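Local atomic coordinates of probable Rab-related GTPase (Acanthamoeba polyphaga mimivirus, PDB entry 5XC5), a protein that binds GTP and magnesium as a viral small GTPase of the Rab family and may take part in protein transport. Residues A[9-14]-A[74-79]. The protein carries 1 engineered substitution. Sequence-based numbering, arbitrary orientation.
With GTP (guanosine-5'-triphosphate), chain B.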
# COMPACT_ATOMS: atom_id res chain seq x y z
N ILE A 9 7.38 -0.70 0.05
CA ILE A 9 6.74 -1.95 -0.36
C ILE A 9 5.23 -1.83 -0.25
O ILE A 9 4.70 -1.12 0.62
CB ILE A 9 7.24 -3.19 0.43
CG1 ILE A 9 6.86 -3.08 1.91
CG2 ILE A 9 8.73 -3.41 0.21
CD1 ILE A 9 7.20 -4.33 2.70
N LEU A 10 4.52 -2.53 -1.13
CA LEU A 10 3.08 -2.70 -1.04
C LEU A 10 2.81 -4.14 -0.64
O LEU A 10 3.27 -5.07 -1.32
CB LEU A 10 2.37 -2.41 -2.37
CG LEU A 10 2.39 -0.96 -2.80
CD1 LEU A 10 3.62 -0.68 -3.62
CD2 LEU A 10 1.10 -0.62 -3.58
N ILE A 11 2.08 -4.32 0.46
CA ILE A 11 1.67 -5.63 0.94
C ILE A 11 0.18 -5.61 1.22
O ILE A 11 -0.43 -4.55 1.39
CB ILE A 11 2.47 -6.08 2.18
CG1 ILE A 11 2.15 -5.19 3.38
CG2 ILE A 11 3.97 -6.05 1.91
CD1 ILE A 11 2.96 -5.52 4.65
N GLY A 12 -0.42 -6.79 1.24
CA GLY A 12 -1.85 -6.93 1.42
C GLY A 12 -2.33 -8.17 0.70
O GLY A 12 -1.64 -8.76 -0.12
N SER A 13 -3.55 -8.59 1.04
CA SER A 13 -4.04 -9.87 0.56
C SER A 13 -4.33 -9.82 -0.94
O SER A 13 -4.37 -8.76 -1.56
CB SER A 13 -5.26 -10.29 1.37
OG SER A 13 -4.82 -10.52 2.70
N SER A 14 -4.50 -10.99 -1.53
CA SER A 14 -4.64 -11.06 -2.98
C SER A 14 -5.92 -10.39 -3.44
O SER A 14 -6.98 -10.53 -2.81
CB SER A 14 -4.61 -12.51 -3.45
OG SER A 14 -4.78 -12.58 -4.86
N MET A 74 10.50 -12.05 1.94
CA MET A 74 11.89 -11.72 1.66
C MET A 74 12.09 -10.27 1.24
O MET A 74 13.23 -9.85 1.05
CB MET A 74 12.44 -12.67 0.58
CG MET A 74 12.46 -14.13 1.02
SD MET A 74 13.44 -14.39 2.52
CE MET A 74 15.06 -13.97 1.91
N TYR A 75 11.01 -9.50 1.11
CA TYR A 75 11.08 -8.11 0.70
C TYR A 75 10.81 -7.13 1.84
O TYR A 75 10.89 -5.92 1.63
CB TYR A 75 10.15 -7.87 -0.50
CG TYR A 75 10.68 -8.61 -1.70
CD1 TYR A 75 10.31 -9.93 -1.94
CD2 TYR A 75 11.61 -8.03 -2.55
CE1 TYR A 75 10.83 -10.64 -3.01
CE2 TYR A 75 12.14 -8.73 -3.62
CZ TYR A 75 11.74 -10.03 -3.85
OH TYR A 75 12.27 -10.73 -4.91
N TYR A 76 10.53 -7.64 3.05
CA TYR A 76 10.26 -6.76 4.18
C TYR A 76 11.49 -5.96 4.59
O TYR A 76 11.37 -4.77 4.94
CB TYR A 76 9.83 -7.59 5.39
CG TYR A 76 8.46 -8.23 5.34
CD1 TYR A 76 7.39 -7.62 4.69
CD2 TYR A 76 8.24 -9.45 5.96
CE1 TYR A 76 6.14 -8.23 4.67
CE2 TYR A 76 7.01 -10.05 5.94
CZ TYR A 76 5.96 -9.44 5.30
OH TYR A 76 4.72 -10.06 5.27
N THR A 77 12.65 -6.59 4.60
CA THR A 77 13.80 -6.01 5.28
C THR A 77 14.23 -4.71 4.60
O THR A 77 14.14 -4.57 3.37
CB THR A 77 14.95 -7.02 5.33
OG1 THR A 77 16.04 -6.48 6.10
CG2 THR A 77 15.44 -7.36 3.94
N ASN A 78 14.66 -3.75 5.41
CA ASN A 78 15.16 -2.45 4.97
C ASN A 78 14.09 -1.56 4.35
O ASN A 78 14.43 -0.57 3.69
CB ASN A 78 16.38 -2.56 4.05
CG ASN A 78 17.56 -3.20 4.73
OD1 ASN A 78 17.85 -2.91 5.89
ND2 ASN A 78 18.25 -4.09 4.03
N SER A 79 12.82 -1.89 4.52
CA SER A 79 11.76 -1.02 4.01
C SER A 79 11.72 0.25 4.84
O SER A 79 11.78 0.20 6.08
CB SER A 79 10.42 -1.73 4.10
OG SER A 79 10.38 -2.83 3.21
PG GTP B . -2.23 -9.90 -5.94
O1G GTP B . -1.07 -9.54 -6.85
O2G GTP B . -2.85 -11.21 -6.32
O3G GTP B . -1.86 -9.85 -4.48
O3B GTP B . -3.47 -8.84 -6.16
PB GTP B . -3.38 -7.22 -6.20
O1B GTP B . -2.11 -6.77 -6.89
O2B GTP B . -3.56 -6.67 -4.82
O3A GTP B . -4.72 -6.77 -6.98
PA GTP B . -4.80 -6.34 -8.55
O1A GTP B . -4.19 -4.95 -8.76
O2A GTP B . -4.27 -7.48 -9.44
O5' GTP B . -6.41 -6.17 -8.70
C5' GTP B . -7.29 -7.27 -8.55
C4' GTP B . -8.61 -6.96 -9.25
O4' GTP B . -9.23 -5.89 -8.55
C3' GTP B . -8.45 -6.52 -10.69
O3' GTP B . -9.50 -7.07 -11.48
C2' GTP B . -8.61 -5.02 -10.62
O2' GTP B . -9.11 -4.46 -11.81
C1' GTP B . -9.56 -4.85 -9.46
N9 GTP B . -9.34 -3.55 -8.82
C8 GTP B . -8.14 -2.99 -8.46
N7 GTP B . -8.37 -1.79 -7.89
C5 GTP B . -9.71 -1.58 -7.89
C6 GTP B . -10.50 -0.52 -7.44
O6 GTP B . -10.04 0.50 -6.90
N1 GTP B . -11.86 -0.64 -7.61
C2 GTP B . -12.44 -1.75 -8.18
N2 GTP B . -13.76 -1.79 -8.30
N3 GTP B . -11.67 -2.81 -8.62
C4 GTP B . -10.32 -2.68 -8.47
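I9 meets Y75, Y76 and S79 where strand 6-12 of the Ras-type G domain, a central strand of its mixed sheet, lies against the loop that joins helix 69-72 to strand 81-87. The CB of I9 points toward this loop, and its CG2 and CD1 branches both touch it. Its CG2 lies 3.5 Å from S79 OG and 3.6 Å from the carbonyl oxygen Y75 O. Y75 O accepts a hydrogen bond from K7, while I9 CG2 only packs against it. The other branch ends in CD1, in the plane of the Y76 ring at its edge, 3.8 Å from Y76 CD1. I9 CD1 is also 3.6 Å from S79 OG, so the serine oxygen lies against both branches. CG1 of I9 sits between the backbone N and the carbonyl carbon (chi1 65°), and the chain then runs on extended to CD1. I11 returns to the same face of the strand as I9. Its CG2 reaches the ring edge 4.1 Å from Y76 CE1, and the side chains of both isoleucines cross that of Y76 at about a right angle. Helix 91-107 packs on Y76 as well, through W100 and L104. From G12 the strand passes into the P-loop, and G12 O accepts a hydrogen bond from K18. S14 OG donates to the gamma-phosphate oxygen O2G of GTP at 2.8 Å. The loop is shaped by a type II beta turn, Y76 to S79. Y76 O accepts from both S79 N and S79 OG, on the same face of its carbonyl plane. S79 OG is 2.8 Å from Y76 O and stands 48° out of that plane.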